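Local coordinates for protein ninB (PDB 1PC6) that acts in the initiation of genetic exchange, with functional similarities to the Escherichia coli RecFOR recombination proteins, at the interface of chains A and B. Coordinates in Å, arbitrary orientation; residue numbers count along the deposited sequence, not the author numbering. Chains: chain A/B, Protein ninB.

Contact 1: the interface of chains A and B. Residues chain A 1, 24, 32-34; chain B 8, 36-38.
Strand 32-38 of chain A pairs antiparallel with strand 32-38 of chain B at A:Val33 and B:Gln37, while its other edge meets the short strand 7-8 of chain B at A:Ile32 and B:Ile8. The main bond runs from A:Val33 N to B:Gln37 O, 2.7 Å, the N-H approaching the carbonyl almost head-on (167° at the oxygen); the return bond and the one from B:Ile8 N to A:Ile32 O are weak. B:Ile36 gathers apolar groups through both of its branches. Its CG2, anti to the backbone N, lies 3.5 Å from A:Ile32 CD1. The same methyl is 3.7 Å from A:Met1 CE, which the bend at chi3 (-77°) turns toward it, the two side chains crossing near a right angle. From the other branch, B:Ile36 CD1 meets A:Ile24 CD1 tip to tip at 3.7 Å. B:Ile8 comes to A:Ile24 crosswise, with CD1 3.5 Å from A:Ile24 CD1. The carboxylate oxygen B:Glu38 OE1 stands 3.2 Å from A:Met1 N; opposite charges there could attract, though the separation alone does not establish a bond. Together the paired strands join the two chains into one sheet with a largely isoleucine apolar cluster against it, consistent with a dimer.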
# COMPACT_ATOMS: atom_id res chain seq x y z
N MET A 1 18.74 3.72 -13.45
CA MET A 1 18.27 2.58 -14.29
C MET A 1 16.75 2.58 -14.28
O MET A 1 16.14 3.36 -13.54
CB MET A 1 18.76 1.26 -13.71
CG MET A 1 18.20 0.96 -12.33
SD MET A 1 18.81 -0.60 -11.63
CE MET A 1 17.81 -1.79 -12.55
N ILE A 24 23.72 -6.92 -11.17
CA ILE A 24 23.85 -5.58 -10.61
C ILE A 24 25.31 -5.18 -10.37
O ILE A 24 26.15 -6.01 -10.00
CB ILE A 24 23.04 -5.45 -9.28
CG1 ILE A 24 21.55 -5.66 -9.56
CG2 ILE A 24 23.26 -4.08 -8.67
CD1 ILE A 24 20.68 -5.70 -8.32
N ILE A 32 21.71 1.04 -5.71
CA ILE A 32 20.36 0.71 -6.17
C ILE A 32 19.69 -0.22 -5.16
O ILE A 32 20.34 -0.99 -4.45
CB ILE A 32 20.35 0.06 -7.59
CG1 ILE A 32 20.89 -1.36 -7.56
CG2 ILE A 32 21.18 0.90 -8.55
CD1 ILE A 32 20.70 -2.08 -8.87
N VAL A 33 18.36 -0.12 -5.11
CA VAL A 33 17.56 -0.88 -4.16
C VAL A 33 16.86 -2.13 -4.69
O VAL A 33 16.12 -2.07 -5.67
CB VAL A 33 16.49 0.05 -3.52
CG1 VAL A 33 15.45 -0.76 -2.77
CG2 VAL A 33 17.16 1.03 -2.57
N VAL A 34 17.11 -3.24 -4.01
CA VAL A 34 16.47 -4.51 -4.34
C VAL A 34 15.53 -4.78 -3.18
O VAL A 34 15.93 -5.25 -2.13
CB VAL A 34 17.47 -5.67 -4.41
CG1 VAL A 34 16.72 -6.99 -4.54
CG2 VAL A 34 18.41 -5.49 -5.58
N ILE B 8 22.38 -2.27 -2.17
CA ILE B 8 23.51 -2.98 -2.74
C ILE B 8 24.71 -2.06 -3.03
O ILE B 8 24.90 -1.62 -4.17
CB ILE B 8 23.09 -3.69 -4.04
CG1 ILE B 8 21.91 -4.63 -3.74
CG2 ILE B 8 24.26 -4.47 -4.63
CD1 ILE B 8 21.47 -5.44 -4.91
N ILE B 36 14.04 -4.47 -8.43
CA ILE B 36 15.28 -3.74 -8.49
C ILE B 36 14.90 -2.35 -9.00
O ILE B 36 13.92 -2.20 -9.74
CB ILE B 36 16.29 -4.42 -9.46
CG1 ILE B 36 16.45 -5.90 -9.10
CG2 ILE B 36 17.65 -3.75 -9.38
CD1 ILE B 36 17.46 -6.62 -9.96
N GLN B 37 15.65 -1.33 -8.59
CA GLN B 37 15.37 0.03 -9.01
C GLN B 37 16.36 0.95 -8.34
O GLN B 37 16.83 0.67 -7.24
CB GLN B 37 13.96 0.43 -8.58
CG GLN B 37 13.80 0.48 -7.07
CD GLN B 37 12.37 0.72 -6.65
OE1 GLN B 37 11.72 1.67 -7.10
NE2 GLN B 37 11.86 -0.14 -5.77
N GLU B 38 16.69 2.06 -9.00
CA GLU B 38 17.63 2.99 -8.42
C GLU B 38 16.96 3.90 -7.39
O GLU B 38 15.74 4.11 -7.43
CB GLU B 38 18.28 3.83 -9.52
CG GLU B 38 19.49 4.61 -9.06
CD GLU B 38 20.38 5.02 -10.22
OE1 GLU B 38 19.87 5.69 -11.14
OE2 GLU B 38 21.59 4.67 -10.20

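Contact 2: the interface of chains A and B. Residues chain A 65, 67-68, 71, 74-75; chain B 86, 96-97, 103.
Helix 69-80 of chain A and the loop before it, carrying A:Arg65, A:Leu67 and A:Asp68, meet strands 84-87 and 94-97 of chain B and the loop at B:Arg103. B:Ile97 lies against the helix, its CD1 3.9 Å from A:Ser71 CB and its CG1 4.0 Å from A:Cys74 CB. The CG2 branch, anti to the backbone N, is turned toward the serine hydroxyl A:Ser71 OG at 3.8 Å. B:Val86 spreads its methyls between two partners: its side chain crosses that of A:Val75 at about a right angle, CG2 to CG2 at 3.9 Å, and CG1 sits 3.7 Å from A:Arg65 NH2, a packing contact to the guanidinium. A salt bridge joins B:Arg103 NH2 to A:Asp68 OD1, tip to tip, at 2.9 Å. B:Arg103 is poorly ordered and its orientation tentative; as modelled, the oxygen lies in the guanidinium plane, the donor comes from above the carboxylate and the planes stand 85° apart, not side on. A:Ser71 OG is placed for weak bonds to either A:Asp68 oxygen, its one hydrogen shared between them, which may steady the carboxylate at the helix start. The site presses a helix of one subunit onto strands of the other, a second place where the chains of the apparent dimer are held.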
# COMPACT_ATOMS: atom_id res chain seq x y z
N ARG A 65 -20.66 14.58 -5.31
CA ARG A 65 -19.25 14.77 -5.62
C ARG A 65 -18.54 13.53 -6.14
O ARG A 65 -18.95 12.40 -5.89
CB ARG A 65 -18.50 15.33 -4.39
CG ARG A 65 -18.22 14.35 -3.26
CD ARG A 65 -17.45 15.07 -2.15
NE ARG A 65 -16.58 14.17 -1.39
CZ ARG A 65 -15.78 14.56 -0.39
NH1 ARG A 65 -15.75 15.84 -0.02
NH2 ARG A 65 -15.01 13.68 0.24
N LEU A 67 -15.48 10.96 -6.29
CA LEU A 67 -14.46 10.45 -5.40
C LEU A 67 -13.40 9.72 -6.20
O LEU A 67 -13.70 9.13 -7.24
CB LEU A 67 -15.08 9.48 -4.40
CG LEU A 67 -16.34 10.01 -3.75
CD1 LEU A 67 -16.85 8.97 -2.79
CD2 LEU A 67 -16.05 11.34 -3.06
N ASP A 68 -12.18 9.75 -5.70
CA ASP A 68 -11.07 9.08 -6.36
C ASP A 68 -11.08 7.62 -5.97
O ASP A 68 -11.80 7.22 -5.06
CB ASP A 68 -9.75 9.75 -5.98
CG ASP A 68 -9.71 10.19 -4.54
OD1 ASP A 68 -8.99 9.55 -3.74
OD2 ASP A 68 -10.41 11.18 -4.20
N SER A 71 -10.69 6.81 -2.21
CA SER A 71 -11.89 7.14 -1.47
C SER A 71 -12.97 6.08 -1.70
O SER A 71 -13.69 5.74 -0.78
CB SER A 71 -12.41 8.52 -1.89
OG SER A 71 -11.44 9.54 -1.66
N CYS A 74 -12.51 2.88 0.37
CA CYS A 74 -13.04 3.06 1.73
C CYS A 74 -14.53 2.74 1.80
O CYS A 74 -14.96 1.88 2.58
CB CYS A 74 -12.83 4.50 2.20
SG CYS A 74 -11.31 4.79 3.09
N VAL A 75 -15.30 3.45 0.99
CA VAL A 75 -16.74 3.27 0.95
C VAL A 75 -17.07 1.80 0.75
O VAL A 75 -17.89 1.23 1.47
CB VAL A 75 -17.37 4.09 -0.20
CG1 VAL A 75 -18.88 3.99 -0.13
CG2 VAL A 75 -16.91 5.53 -0.12
N VAL B 86 -18.43 10.90 3.71
CA VAL B 86 -19.40 10.74 2.63
C VAL B 86 -20.39 9.66 3.10
O VAL B 86 -20.09 8.88 4.00
CB VAL B 86 -18.73 10.26 1.31
CG1 VAL B 86 -17.65 11.23 0.88
CG2 VAL B 86 -18.15 8.89 1.49
N VAL B 96 -15.86 7.36 6.79
CA VAL B 96 -14.86 8.40 6.85
C VAL B 96 -13.67 8.03 5.98
O VAL B 96 -13.29 6.87 5.88
CB VAL B 96 -14.38 8.73 8.33
CG1 VAL B 96 -15.41 8.27 9.32
CG2 VAL B 96 -13.03 8.15 8.60
N ILE B 97 -13.12 9.05 5.33
CA ILE B 97 -12.00 8.91 4.43
C ILE B 97 -10.87 9.87 4.82
O ILE B 97 -11.04 11.09 4.78
CB ILE B 97 -12.44 9.24 3.02
CG1 ILE B 97 -13.62 8.34 2.65
CG2 ILE B 97 -11.27 9.08 2.07
CD1 ILE B 97 -14.41 8.85 1.48
N ARG B 103 -1.07 11.87 -2.95
CA ARG B 103 -1.02 13.24 -3.43
C ARG B 103 -0.71 14.18 -2.28
O ARG B 103 -1.49 15.09 -1.96
CB ARG B 103 -2.34 13.65 -4.11
CG ARG B 103 -2.59 12.95 -5.44
CD ARG B 103 -3.35 11.67 -5.22
NE ARG B 103 -4.70 11.96 -4.76
CZ ARG B 103 -5.59 11.04 -4.40
NH1 ARG B 103 -5.27 9.75 -4.45
NH2 ARG B 103 -6.81 11.41 -4.01

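Contact 3: the interface of chains A and B. Residues chain A 3-6, 35; chain B 33-36.
A:Phe6 and B:Val34 are bonded to each other through N and O in both directions, within an intermolecular antiparallel beta-sheet of this NinB-family protein: strand 32-38 of chain B has strand 4-8 of chain A on one edge and strand 32-38 of chain A on the other. The backbone bonds form two sets. Against strand 4-8, A:Phe6 N gives to B:Val34 O at 2.8 Å in a nearly straight bond (171° at the hydrogen), and B:Val34 N returns to A:Phe6 O at 3.2 Å, this time from above the carbonyl plane. Further along, A:Leu4 N gives to B:Ile36 O at 2.9 Å; the reverse bond, from B:Ile36 N to A:Leu4 O, is weak. Between the two copies of strand 32-38, A:Thr35 and B:Thr35 exchange N-H to O bonds both ways, that from A:Thr35 N to B:Thr35 O measuring 3.0 Å; the residue is paired with its own copy in the other chain, which places the pair at the two-fold axis. Among apolar contacts, A:Thr5 has CG2 anti to the backbone N (chi1 -62° for OG1), and that methyl reaches B:Val33 CG1 at 3.5 Å. The A:Thr5 side chain also lies alongside that of B:Thr35, both pointing the same way, with CG2 to CG2 at 3.9 Å. A:Lys3 stretches its extended chain over the same strand, bringing its CE methylene to 4.1 Å from B:Thr35 CB.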
# COMPACT_ATOMS: atom_id res chain seq x y z
N LYS A 3 13.16 0.76 -13.43
CA LYS A 3 12.73 -0.19 -12.40
C LYS A 3 12.29 -1.54 -12.97
O LYS A 3 11.57 -1.60 -13.97
CB LYS A 3 11.58 0.38 -11.57
CG LYS A 3 11.02 -0.61 -10.57
CD LYS A 3 9.58 -0.27 -10.19
CE LYS A 3 8.93 -1.41 -9.40
NZ LYS A 3 7.50 -1.15 -9.05
N LEU A 4 12.73 -2.62 -12.32
CA LEU A 4 12.37 -3.97 -12.73
C LEU A 4 11.55 -4.65 -11.65
O LEU A 4 11.81 -4.48 -10.46
CB LEU A 4 13.61 -4.82 -13.01
CG LEU A 4 14.39 -4.49 -14.28
CD1 LEU A 4 15.10 -3.17 -14.11
CD2 LEU A 4 15.38 -5.60 -14.57
N THR A 5 10.57 -5.43 -12.07
CA THR A 5 9.73 -6.14 -11.12
C THR A 5 9.61 -7.62 -11.47
O THR A 5 9.32 -7.98 -12.60
CB THR A 5 8.33 -5.51 -11.04
OG1 THR A 5 8.44 -4.16 -10.59
CG2 THR A 5 7.44 -6.31 -10.08
N PHE A 6 9.85 -8.46 -10.48
CA PHE A 6 9.77 -9.89 -10.68
C PHE A 6 8.84 -10.52 -9.68
O PHE A 6 9.28 -10.99 -8.63
CB PHE A 6 11.15 -10.55 -10.54
CG PHE A 6 12.21 -9.96 -11.41
CD1 PHE A 6 12.91 -8.83 -11.01
CD2 PHE A 6 12.51 -10.53 -12.65
CE1 PHE A 6 13.90 -8.28 -11.82
CE2 PHE A 6 13.50 -9.99 -13.46
CZ PHE A 6 14.19 -8.87 -13.05
N THR A 35 14.26 -4.46 -3.38
CA THR A 35 13.29 -4.64 -2.32
C THR A 35 12.37 -5.82 -2.56
O THR A 35 11.69 -5.91 -3.59
CB THR A 35 12.48 -3.34 -2.14
OG1 THR A 35 11.19 -3.64 -1.59
CG2 THR A 35 12.33 -2.60 -3.48
N VAL B 33 6.96 -10.58 -4.39
CA VAL B 33 7.49 -9.72 -5.45
C VAL B 33 8.86 -9.10 -5.12
O VAL B 33 9.05 -8.54 -4.05
CB VAL B 33 6.49 -8.59 -5.79
CG1 VAL B 33 7.08 -7.67 -6.84
CG2 VAL B 33 5.19 -9.19 -6.30
N VAL B 34 9.79 -9.21 -6.06
CA VAL B 34 11.14 -8.64 -5.89
C VAL B 34 11.25 -7.49 -6.88
O VAL B 34 10.75 -7.59 -7.99
CB VAL B 34 12.23 -9.67 -6.23
CG1 VAL B 34 13.61 -9.03 -6.12
CG2 VAL B 34 12.11 -10.86 -5.32
N THR B 35 11.90 -6.40 -6.49
CA THR B 35 12.02 -5.29 -7.42
C THR B 35 13.32 -4.52 -7.32
O THR B 35 13.67 -3.99 -6.27
CB THR B 35 10.87 -4.26 -7.24
OG1 THR B 35 11.14 -3.44 -6.10
CG2 THR B 35 9.53 -4.97 -7.04
N ILE B 36 14.04 -4.47 -8.43
CA ILE B 36 15.28 -3.74 -8.49
C ILE B 36 14.90 -2.35 -9.00
O ILE B 36 13.92 -2.20 -9.74
CB ILE B 36 16.29 -4.42 -9.46
CG1 ILE B 36 16.45 -5.90 -9.10
CG2 ILE B 36 17.65 -3.75 -9.38
CD1 ILE B 36 17.46 -6.62 -9.96

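Contacts 1 and 3 are neighbours, their C-alpha centres about 9 Å apart, and they share B:Ile36, whose side chain serves contact 1 while its backbone also bonds in contact 3. Both draw on strand 32-38 of each chain, so they are parts of one sheet that runs through the two-fold axis. Contact 2 is separate, with centres about 34 Å from contact 1 and 30 Å from contact 3, and uses helix 69-80 with strands 84-87 and 94-97. Its two-fold twin, with the chains exchanged, adds another remote attachment. Joints this far apart may limit hinging about the shared sheet, though the structure alone does not show it.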